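Local coordinates for protein exopolygalacturonase (Yersinia enterocolitica, PDB 2UVF) that hydrolyses pectin-derived polygalacturonate as a family 28 glycoside hydrolase with exo-activity, and is captured here with digalacturonic acid bound, at residues Gly79-Asn85 and Met112-Thr116; Gln127-Lys131 and Ala142-Ile146; Leu465-Ser471 and Met495-Tyr501; Trp550-Val556 and Asp571-Phe577. All coordinates share one frame; numbering follows the deposited sequence. Where two conformers were deposited one is given.

Interaction 1 of 4, residues Gly79-Asn85 and Met112-Thr116; sequences GKASDNN and MQNFT
The helical turn Ala81-Asn85 crosses the strand Asn114-Thr116 at 57°, the two short axes 7.4 Å apart, with Ala81 nearest to Phe115. Asn84 carries much of the contact, its amide spread over one face of the Phe115 ring with the planes 22° apart and ND2 above the ring centre. The same amide reads the strand edge like a backbone peptide: its OD1 takes the N-H of Thr116 at 2.6 Å, and its ND2 donates a hydrogen bond to Thr116 O at 3.1 Å. A chi1 of -174° swings the Asn84 amide, CG opposite its backbone N, across to Thr116. A water joins Asn84 OD1 to Thr116 OG1, a third grip on this amide. The next residue, Asn85, uses ND2 to donate to Ala81 O at 2.9 Å within its own helix and makes a weak bond to Asn114 O. Ala81 CB meets Met112 CB at 3.6 Å, and Met112 SD lies against the Asn85 amide. Strand 53-58 pairs with the strand of Phe115, while Ile71 of strand 66-73 also touches the Phe115 side chain. The arrangement, a helix in a strand connection closing over an edge strand of a two-sheet sandwich, belongs to the fibronectin type III-like domain.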
# COMPACT_ATOMS: atom_id res chain seq x y z
N GLY A 79 -5.20 -27.78 -4.76
CA GLY A 79 -4.58 -27.19 -5.94
C GLY A 79 -3.23 -26.54 -5.69
O GLY A 79 -2.65 -26.67 -4.62
N LYS A 80 -2.75 -25.82 -6.71
CA LYS A 80 -1.45 -25.12 -6.62
C LYS A 80 -1.63 -23.62 -6.42
O LYS A 80 -2.58 -23.03 -6.96
CB LYS A 80 -0.60 -25.40 -7.87
CG LYS A 80 -0.47 -26.87 -8.21
CD LYS A 80 0.87 -27.21 -8.81
CE LYS A 80 0.80 -27.31 -10.32
NZ LYS A 80 1.71 -28.38 -10.88
N ALA A 81 -0.73 -23.01 -5.65
CA ALA A 81 -0.75 -21.55 -5.40
C ALA A 81 -0.81 -20.74 -6.70
O ALA A 81 -1.65 -19.84 -6.82
CB ALA A 81 0.46 -21.14 -4.56
N SER A 82 0.05 -21.09 -7.66
CA SER A 82 0.12 -20.45 -8.98
C SER A 82 -1.21 -20.41 -9.74
O SER A 82 -1.65 -19.34 -10.18
CB SER A 82 1.18 -21.12 -9.85
OG SER A 82 0.88 -22.50 -10.03
N ASP A 83 -1.85 -21.58 -9.90
CA ASP A 83 -3.13 -21.70 -10.61
C ASP A 83 -4.29 -21.07 -9.84
O ASP A 83 -5.23 -20.52 -10.43
CB ASP A 83 -3.47 -23.18 -10.93
CG ASP A 83 -2.30 -23.94 -11.61
OD1 ASP A 83 -1.68 -23.41 -12.57
OD2 ASP A 83 -2.04 -25.10 -11.19
N ASN A 84 -4.23 -21.15 -8.52
CA ASN A 84 -5.20 -20.47 -7.67
C ASN A 84 -5.13 -18.96 -7.86
O ASN A 84 -6.13 -18.31 -8.16
CB ASN A 84 -4.99 -20.81 -6.22
CG ASN A 84 -6.07 -20.23 -5.33
OD1 ASN A 84 -5.89 -19.18 -4.70
ND2 ASN A 84 -7.20 -20.92 -5.29
N ASN A 85 -3.93 -18.40 -7.71
CA ASN A 85 -3.72 -16.99 -8.07
C ASN A 85 -4.19 -16.59 -9.49
O ASN A 85 -4.73 -15.49 -9.65
CB ASN A 85 -2.27 -16.58 -7.78
CG ASN A 85 -2.03 -16.25 -6.30
OD1 ASN A 85 -1.91 -15.07 -5.95
ND2 ASN A 85 -1.96 -17.27 -5.44
N MET A 112 4.38 -17.66 -5.20
CA MET A 112 3.09 -17.32 -4.56
C MET A 112 3.06 -17.76 -3.09
O MET A 112 3.67 -18.77 -2.72
CB MET A 112 1.91 -17.89 -5.34
CG MET A 112 1.80 -17.38 -6.80
SD MET A 112 1.34 -15.62 -7.00
CE MET A 112 2.94 -14.86 -7.21
N GLN A 113 2.37 -16.97 -2.26
CA GLN A 113 2.30 -17.16 -0.80
C GLN A 113 0.83 -17.10 -0.34
O GLN A 113 0.55 -16.96 0.85
CB GLN A 113 3.10 -16.09 -0.07
CG GLN A 113 4.60 -16.13 -0.31
CD GLN A 113 5.32 -14.95 0.29
OE1 GLN A 113 5.91 -14.13 -0.41
NE2 GLN A 113 5.27 -14.85 1.61
N ASN A 114 -0.10 -17.19 -1.28
CA ASN A 114 -1.52 -17.13 -0.97
C ASN A 114 -2.31 -18.12 -1.81
O ASN A 114 -1.92 -18.44 -2.93
CB ASN A 114 -2.08 -15.70 -1.15
CG ASN A 114 -2.23 -15.29 -2.61
OD1 ASN A 114 -1.27 -14.79 -3.22
ND2 ASN A 114 -3.43 -15.49 -3.18
N PHE A 115 -3.42 -18.61 -1.25
CA PHE A 115 -4.32 -19.54 -1.92
C PHE A 115 -5.73 -19.31 -1.37
O PHE A 115 -5.95 -19.41 -0.17
CB PHE A 115 -3.85 -20.99 -1.67
CG PHE A 115 -4.70 -22.07 -2.32
CD1 PHE A 115 -4.32 -22.65 -3.52
CD2 PHE A 115 -5.86 -22.53 -1.70
CE1 PHE A 115 -5.10 -23.65 -4.12
CE2 PHE A 115 -6.64 -23.54 -2.29
CZ PHE A 115 -6.25 -24.08 -3.50
N THR A 116 -6.67 -18.99 -2.25
CA THR A 116 -8.08 -18.75 -1.86
C THR A 116 -8.99 -19.99 -1.98
O THR A 116 -9.28 -20.46 -3.09
CB THR A 116 -8.69 -17.57 -2.66
OG1 THR A 116 -7.82 -16.45 -2.57
CG2 THR A 116 -10.04 -17.18 -2.12
O HOH W 1 -5.52 -16.39 -4.53

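Interaction 2 of 4, residues Gln127-Lys131 and Ala142-Ile146; sequences QFTVK and ASKPI
Phe128 and Ile146 send their side chains to the same face of an antiparallel pair at the edge of the fibronectin type III-like sandwich, where Phe128 CB and Ile146 CG1 come within 4.1 Å. Theirs is a hydrogen-bonded pair, joined by Phe128 N to Ile146 O at 2.8 Å and by Ile146 N to Phe128 O at 3.0 Å. Both side chains turn inward, toward Leu41 and Leu55 of the other sheet, and so form part of the hydrophobic layer between the sheets. Thr129 points its CB toward the incoming chain; its methyl CG2 rests on Pro145 CA at 3.7 Å, while its CB touches Ala142 CB. Farther along, the regular pairing gives way, since Ser143 to Pro145 are not in regular strand. Lys131 runs extended past Ala142, laying its CG 3.9 Å from Ala142 CA and its CE beside Ala142 CB. Backbone bonding nevertheless goes on across this irregular part, with Ser143 N donating to Val130 O at 3.1 Å. On its other side, strand 125-134 pairs with strand 66-73, through Thr129 and Phe72 among others. Ser143 supplies a side-chain substitute for a carbonyl: with chi1 at 56°, its hydroxyl sits between its own backbone N and carbonyl carbon and faces the strand, where OG accepts the Val130 N-H at 2.9 Å and 163°.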
# COMPACT_ATOMS: atom_id res chain seq x y z
N GLN A 127 -9.52 -28.24 8.07
CA GLN A 127 -8.08 -28.28 8.34
C GLN A 127 -7.32 -28.02 7.04
O GLN A 127 -7.82 -28.32 5.96
CB GLN A 127 -7.68 -29.61 9.00
CG GLN A 127 -6.24 -29.71 9.52
CD GLN A 127 -5.34 -30.58 8.63
OE1 GLN A 127 -4.22 -30.92 9.01
NE2 GLN A 127 -5.82 -30.94 7.44
N PHE A 128 -6.12 -27.44 7.15
CA PHE A 128 -5.33 -27.02 5.99
C PHE A 128 -3.83 -27.25 6.23
O PHE A 128 -3.30 -26.92 7.30
CB PHE A 128 -5.57 -25.53 5.68
CG PHE A 128 -6.99 -25.18 5.26
CD1 PHE A 128 -7.50 -25.60 4.02
CD2 PHE A 128 -7.79 -24.37 6.07
CE1 PHE A 128 -8.80 -25.26 3.62
CE2 PHE A 128 -9.09 -24.02 5.69
CZ PHE A 128 -9.60 -24.46 4.46
N THR A 129 -3.15 -27.82 5.23
CA THR A 129 -1.69 -27.79 5.18
C THR A 129 -1.17 -27.28 3.82
O THR A 129 -1.90 -27.29 2.83
CB THR A 129 -1.02 -29.17 5.53
OG1 THR A 129 -1.49 -30.19 4.64
CG2 THR A 129 -1.27 -29.56 6.97
N VAL A 130 0.10 -26.86 3.81
CA VAL A 130 0.79 -26.37 2.60
C VAL A 130 2.19 -27.00 2.44
O VAL A 130 2.96 -27.08 3.40
CB VAL A 130 0.86 -24.79 2.56
CG1 VAL A 130 1.68 -24.22 3.71
CG2 VAL A 130 1.39 -24.29 1.22
N LYS A 131 2.50 -27.45 1.23
CA LYS A 131 3.84 -27.97 0.89
C LYS A 131 4.47 -27.14 -0.22
O LYS A 131 3.79 -26.80 -1.20
CB LYS A 131 3.76 -29.43 0.40
CG LYS A 131 3.04 -30.40 1.30
CD LYS A 131 3.30 -31.83 0.82
CE LYS A 131 2.55 -32.85 1.68
NZ LYS A 131 3.19 -34.21 1.65
N ALA A 142 4.76 -31.45 4.86
CA ALA A 142 3.64 -30.55 5.10
C ALA A 142 3.93 -29.57 6.24
O ALA A 142 4.71 -29.87 7.16
CB ALA A 142 2.37 -31.34 5.39
N SER A 143 3.33 -28.38 6.15
CA SER A 143 3.40 -27.38 7.21
C SER A 143 2.74 -27.93 8.47
O SER A 143 2.20 -29.05 8.44
CB SER A 143 2.68 -26.11 6.76
OG SER A 143 1.34 -26.40 6.39
N LYS A 144 2.77 -27.18 9.57
CA LYS A 144 1.90 -27.46 10.70
C LYS A 144 0.47 -27.15 10.24
O LYS A 144 0.25 -26.19 9.49
CB LYS A 144 2.27 -26.63 11.94
CG LYS A 144 3.65 -26.95 12.51
CD LYS A 144 3.60 -27.07 14.05
CE LYS A 144 4.98 -26.96 14.68
NZ LYS A 144 5.60 -25.61 14.47
N PRO A 145 -0.51 -27.99 10.64
CA PRO A 145 -1.86 -27.71 10.17
C PRO A 145 -2.50 -26.48 10.81
O PRO A 145 -2.07 -26.01 11.87
CB PRO A 145 -2.64 -28.97 10.58
CG PRO A 145 -1.88 -29.56 11.69
CD PRO A 145 -0.45 -29.20 11.49
N ILE A 146 -3.51 -25.94 10.14
CA ILE A 146 -4.41 -24.99 10.78
C ILE A 146 -5.84 -25.45 10.56
O ILE A 146 -6.19 -26.01 9.50
CB ILE A 146 -4.19 -23.48 10.35
CG1 ILE A 146 -4.64 -23.20 8.92
CG2 ILE A 146 -2.75 -23.02 10.59
CD1 ILE A 146 -4.95 -21.73 8.68

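Interaction 3 of 4, residues Leu465-Ser471 and Met495-Tyr501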
# COMPACT_ATOMS: atom_id res chain seq x y z
N LEU A 465 12.28 0.93 -3.36
CA LEU A 465 12.26 1.17 -1.94
C LEU A 465 12.68 2.61 -1.72
O LEU A 465 13.77 3.01 -2.12
CB LEU A 465 13.17 0.18 -1.21
CG LEU A 465 13.33 0.33 0.30
CD1 LEU A 465 12.00 0.31 1.03
CD2 LEU A 465 14.26 -0.77 0.85
N ARG A 466 11.79 3.39 -1.11
CA ARG A 466 12.02 4.82 -0.87
C ARG A 466 11.89 5.14 0.62
O ARG A 466 10.84 4.96 1.21
CB ARG A 466 11.06 5.69 -1.72
CG ARG A 466 11.06 7.21 -1.42
CD ARG A 466 12.40 7.91 -1.73
NE ARG A 466 12.20 9.29 -2.21
CZ ARG A 466 13.03 10.31 -1.98
NH1 ARG A 466 14.12 10.14 -1.23
NH2 ARG A 466 12.76 11.51 -2.47
N ALA A 467 12.99 5.59 1.21
CA ALA A 467 13.07 5.91 2.65
C ALA A 467 13.48 7.35 2.77
O ALA A 467 14.61 7.72 2.42
CB ALA A 467 14.05 4.97 3.42
N LYS A 468 12.54 8.17 3.22
CA LYS A 468 12.70 9.63 3.28
C LYS A 468 12.40 10.14 4.68
O LYS A 468 11.47 9.67 5.33
CB LYS A 468 11.80 10.33 2.24
CG LYS A 468 10.67 9.45 1.69
CD LYS A 468 9.32 10.16 1.60
CE LYS A 468 9.00 10.68 0.22
NZ LYS A 468 7.50 10.75 0.03
N SER A 469 13.21 11.09 5.15
CA SER A 469 12.91 11.81 6.40
C SER A 469 13.62 13.15 6.40
O SER A 469 14.25 13.51 5.40
CB SER A 469 13.32 11.00 7.63
OG SER A 469 12.74 11.52 8.81
N THR A 470 13.45 13.91 7.48
CA THR A 470 14.36 15.03 7.83
C THR A 470 14.74 14.90 9.31
O THR A 470 14.11 14.16 10.06
CB THR A 470 13.80 16.46 7.50
OG1 THR A 470 12.72 16.80 8.37
CG2 THR A 470 13.35 16.59 6.04
N SER A 471 15.79 15.63 9.71
CA SER A 471 16.26 15.64 11.09
C SER A 471 15.23 16.20 12.09
O SER A 471 15.18 15.75 13.24
CB SER A 471 17.58 16.41 11.20
OG SER A 471 18.08 16.41 12.52
N MET A 495 16.71 2.18 -5.08
CA MET A 495 16.53 2.44 -3.66
C MET A 495 17.03 3.84 -3.33
O MET A 495 18.06 4.28 -3.83
CB MET A 495 17.24 1.38 -2.80
CG MET A 495 17.07 1.58 -1.31
SD MET A 495 17.71 0.23 -0.31
CE MET A 495 19.49 0.50 -0.42
N VAL A 496 16.26 4.54 -2.50
CA VAL A 496 16.70 5.82 -1.93
C VAL A 496 16.48 5.84 -0.41
O VAL A 496 15.51 5.28 0.10
CB VAL A 496 16.01 7.06 -2.57
CG1 VAL A 496 16.76 8.33 -2.21
CG2 VAL A 496 15.96 6.93 -4.06
N MET A 497 17.44 6.44 0.28
CA MET A 497 17.40 6.66 1.71
C MET A 497 17.97 8.06 1.91
O MET A 497 19.18 8.24 1.98
CB MET A 497 18.28 5.65 2.44
CG MET A 497 17.99 4.19 2.15
SD MET A 497 18.99 3.11 3.19
CE MET A 497 18.33 3.44 4.81
N THR A 498 17.10 9.07 1.96
CA THR A 498 17.54 10.44 2.20
C THR A 498 17.18 10.89 3.60
O THR A 498 16.13 10.52 4.13
CB THR A 498 17.01 11.45 1.16
OG1 THR A 498 15.68 11.09 0.77
CG2 THR A 498 17.90 11.46 -0.06
N LEU A 499 18.09 11.67 4.20
CA LEU A 499 17.94 12.22 5.55
C LEU A 499 18.40 13.67 5.51
O LEU A 499 19.60 13.96 5.45
CB LEU A 499 18.78 11.43 6.56
CG LEU A 499 18.26 11.13 7.97
CD1 LEU A 499 19.26 10.25 8.71
CD2 LEU A 499 17.95 12.40 8.77
N ASP A 500 17.44 14.60 5.54
CA ASP A 500 17.75 16.01 5.34
C ASP A 500 17.70 16.85 6.66
O ASP A 500 16.64 17.35 7.05
CB ASP A 500 16.85 16.60 4.22
CG ASP A 500 16.72 15.66 2.98
OD1 ASP A 500 16.64 14.42 3.15
OD2 ASP A 500 16.68 16.16 1.83
N TYR A 501 18.87 16.97 7.32
CA TYR A 501 19.07 17.76 8.57
C TYR A 501 18.85 19.25 8.46
O TYR A 501 19.38 19.88 7.56
CB TYR A 501 20.47 17.55 9.18
CG TYR A 501 20.88 18.55 10.29
CD1 TYR A 501 20.46 18.38 11.60
CD2 TYR A 501 21.70 19.64 10.04
CE1 TYR A 501 20.80 19.26 12.59
CE2 TYR A 501 22.06 20.51 11.04
CZ TYR A 501 21.61 20.31 12.32
OH TYR A 501 21.96 21.16 13.34
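Successive coils of the right-handed parallel beta-helix of family 28 meet here, with strands 466-470 and 495-500 running in register only 5° from parallel. Alternating amides and carbonyls join them, among them Val496 N to Leu465 O at 2.9 Å and Ala467 N to Val496 O at 2.8 Å. On one face, Leu465 and Met495 run alongside one another into the same layer, with Leu465 CD2 touching Met495 SD at 3.8 Å; Ala467 CB packs near Met497 CG. The other face is more polar. Arg466 lies alongside Val496, its CD 3.8 Å from Val496 CB. In the conformer given, bends at chi2 and chi3 bring NH1 of Arg466 to Thr498 OG1 at 2.7 Å, a weak and doubtful bond at 120°. On that same face Lys468 turns its end away from Thr498 toward the bound galacturonic acid, so this strand pair carries a residue of the sugar pocket. At the far end, Ser471 OG faces the edge of the Tyr501 ring, 3.2 Å from CD1. Strand 438-441 flanks the pair beside Arg466 and Lys468, strand 539-542 continues the stack beyond Val496 and Thr498, and Phe519 and Phe522 of strand 518-532 pack against Met497 from across the coil interior.

Interaction 4 of 4, residues Trp550-Val556 and Asp571-Phe577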
# COMPACT_ATOMS: atom_id res chain seq x y z
N TRP A 550 23.63 10.32 10.02
CA TRP A 550 24.02 9.26 9.10
C TRP A 550 23.14 8.01 9.21
O TRP A 550 22.50 7.76 10.23
CB TRP A 550 25.52 8.91 9.20
CG TRP A 550 26.02 8.59 10.58
CD1 TRP A 550 25.82 7.42 11.28
CD2 TRP A 550 26.79 9.45 11.43
NE1 TRP A 550 26.43 7.51 12.52
CE2 TRP A 550 27.03 8.73 12.64
CE3 TRP A 550 27.30 10.75 11.30
CZ2 TRP A 550 27.76 9.28 13.71
CZ3 TRP A 550 28.03 11.30 12.36
CH2 TRP A 550 28.25 10.56 13.55
N HIS A 551 23.12 7.26 8.11
CA HIS A 551 22.45 5.97 8.03
C HIS A 551 23.47 4.90 8.36
O HIS A 551 24.66 5.06 8.12
CB HIS A 551 21.91 5.72 6.61
CG HIS A 551 21.25 6.91 5.99
ND1 HIS A 551 19.92 7.21 6.18
CD2 HIS A 551 21.75 7.89 5.20
CE1 HIS A 551 19.62 8.31 5.52
NE2 HIS A 551 20.71 8.75 4.92
N ARG A 552 23.01 3.79 8.90
CA ARG A 552 23.92 2.73 9.29
C ARG A 552 23.25 1.39 9.13
O ARG A 552 22.03 1.32 9.01
CB ARG A 552 24.44 2.97 10.74
CG ARG A 552 23.44 2.66 11.83
CD ARG A 552 23.84 3.21 13.21
NE ARG A 552 22.88 2.75 14.21
CZ ARG A 552 23.03 1.65 14.95
NH1 ARG A 552 24.13 0.91 14.84
NH2 ARG A 552 22.08 1.30 15.82
N LEU A 553 24.04 0.32 9.10
CA LEU A 553 23.53 -1.06 9.06
C LEU A 553 22.67 -1.40 7.84
O LEU A 553 21.59 -1.98 7.96
CB LEU A 553 22.81 -1.41 10.38
CG LEU A 553 23.69 -1.45 11.64
CD1 LEU A 553 22.83 -1.52 12.87
CD2 LEU A 553 24.70 -2.63 11.59
N VAL A 554 23.15 -1.02 6.65
CA VAL A 554 22.56 -1.43 5.38
C VAL A 554 23.24 -2.71 4.86
O VAL A 554 24.42 -2.70 4.53
CB VAL A 554 22.64 -0.29 4.31
CG1 VAL A 554 22.07 -0.75 2.98
CG2 VAL A 554 21.92 0.97 4.78
N HIS A 555 22.48 -3.80 4.79
CA HIS A 555 22.97 -5.10 4.30
C HIS A 555 22.42 -5.38 2.90
O HIS A 555 21.22 -5.63 2.74
CB HIS A 555 22.59 -6.23 5.26
CG HIS A 555 22.58 -5.83 6.70
ND1 HIS A 555 23.74 -5.59 7.42
CD2 HIS A 555 21.56 -5.60 7.56
CE1 HIS A 555 23.43 -5.24 8.65
NE2 HIS A 555 22.11 -5.24 8.77
N VAL A 556 23.30 -5.33 1.89
CA VAL A 556 22.91 -5.56 0.49
C VAL A 556 23.58 -6.82 -0.07
O VAL A 556 24.81 -6.92 -0.13
CB VAL A 556 23.19 -4.31 -0.40
CG1 VAL A 556 22.90 -4.61 -1.88
CG2 VAL A 556 22.35 -3.11 0.06
N ASP A 571 27.25 9.20 3.62
CA ASP A 571 26.87 9.20 5.04
C ASP A 571 26.32 7.87 5.49
O ASP A 571 25.22 7.79 6.05
CB ASP A 571 25.87 10.33 5.34
CG ASP A 571 26.36 11.68 4.86
OD1 ASP A 571 27.56 11.98 5.01
OD2 ASP A 571 25.53 12.45 4.33
N LEU A 572 27.11 6.83 5.28
CA LEU A 572 26.68 5.50 5.63
C LEU A 572 27.73 4.80 6.49
O LEU A 572 28.92 4.92 6.23
CB LEU A 572 26.41 4.70 4.35
CG LEU A 572 25.85 3.30 4.54
CD1 LEU A 572 24.39 3.35 4.98
CD2 LEU A 572 26.01 2.53 3.24
N ARG A 573 27.29 4.07 7.50
CA ARG A 573 28.21 3.34 8.37
C ARG A 573 27.78 1.91 8.59
O ARG A 573 26.59 1.60 8.49
CB ARG A 573 28.33 4.04 9.72
CG ARG A 573 28.66 5.51 9.60
CD ARG A 573 29.27 6.05 10.86
NE ARG A 573 29.81 7.39 10.62
CZ ARG A 573 30.66 8.02 11.43
NH1 ARG A 573 31.08 7.44 12.55
NH2 ARG A 573 31.08 9.24 11.11
N ASP A 574 28.74 1.04 8.92
CA ASP A 574 28.48 -0.37 9.30
C ASP A 574 27.64 -1.16 8.27
O ASP A 574 26.83 -2.03 8.63
CB ASP A 574 27.86 -0.48 10.72
CG ASP A 574 28.34 0.62 11.69
OD1 ASP A 574 29.55 0.95 11.70
OD2 ASP A 574 27.49 1.14 12.46
N SER A 575 27.87 -0.87 6.99
CA SER A 575 27.09 -1.47 5.91
C SER A 575 27.92 -2.31 4.91
O SER A 575 29.09 -2.03 4.69
CB SER A 575 26.34 -0.36 5.18
OG SER A 575 25.49 0.34 6.07
N GLU A 576 27.31 -3.34 4.32
CA GLU A 576 27.99 -4.13 3.28
C GLU A 576 27.17 -4.42 2.01
O GLU A 576 25.97 -4.66 2.09
CB GLU A 576 28.61 -5.43 3.85
CG GLU A 576 27.62 -6.49 4.28
CD GLU A 576 26.92 -6.14 5.57
OE1 GLU A 576 27.55 -5.47 6.42
OE2 GLU A 576 25.74 -6.54 5.73
N PHE A 577 27.87 -4.42 0.87
CA PHE A 577 27.28 -4.62 -0.45
C PHE A 577 27.91 -5.81 -1.19
O PHE A 577 28.92 -5.66 -1.89
CB PHE A 577 27.44 -3.35 -1.29
CG PHE A 577 26.83 -2.13 -0.66
CD1 PHE A 577 27.57 -1.33 0.21
CD2 PHE A 577 25.51 -1.78 -0.95
CE1 PHE A 577 27.00 -0.20 0.79
CE2 PHE A 577 24.93 -0.65 -0.37
CZ PHE A 577 25.67 0.14 0.50
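Trp550 and Arg573 make a flat stack: the guanidinium lies over one face of the indole with the planes 8° apart and CZ 3.9 Å from the centroid of the six-membered ring. This is a cation-pi contact, and Arg573 CD adds a CH-pi contact, 3.8 Å from the centroid of the five-membered ring, over its face. The arginine chain is extended from CG to NE, which lets its aliphatic part and its charged end follow the indole together. His555 and Glu576 form a second polar contact. ND1 of His555 donates to Glu576 OE2 at 2.8 Å, meeting the syn side of the carboxylate with ring and carboxylate 21° from coplanar; a bend at chi2 of Glu576 (-74°) brings the acid to the ring edge, while Leu553 O lies over one ring face. Such paired side chains are carried by parallel strands on adjacent coils of the beta-helix, with His551 beside Leu572 and Val556 beside Phe577. Midway the pairing is interrupted at Leu553 and Asp574, both with positive phi. Ser575 OG bridges the break by accepting Val554 N at 2.8 Å and donating to Arg573 O at 2.9 Å, a carbonyl that also takes the N-H of Leu553. On the apolar side, Val554 CG2 presses on Leu572 CD1 at 3.4 Å, tighter than usual, and Val556 CB meets Phe577 CD2 at 3.5 Å. Farther out, His551 NE2 bonds to Lys542 O and Asp571 OD2 to Gly543 N, tying both segments to the end of strand 539-542 and the residue after it, while Trp591 meets the Phe577 ring.

From the N terminus, interaction 1 closes a 26-residue loop containing two helical stretches, and interaction 2 then closes the 10 residues that separate its segments, the end of strand 125-134 and the turn after it. Both lie within the fibronectin type III-like domain, their centres about 14 Å apart; interaction 1 joins one sheet's edge to the other, while interaction 2 adds the edge strand of the four-stranded sheet. Far along the chain, interactions 3 and 4 each link parallel strands of the beta-helix across a further piece of coil. All four follow in series, so none nests in or crosses another. Interactions 3 and 4 touch: His551 packs on Met497, Thr498 and Leu499, and Val554 meets Met497, whereas interactions 1 and 2 make no touch with them.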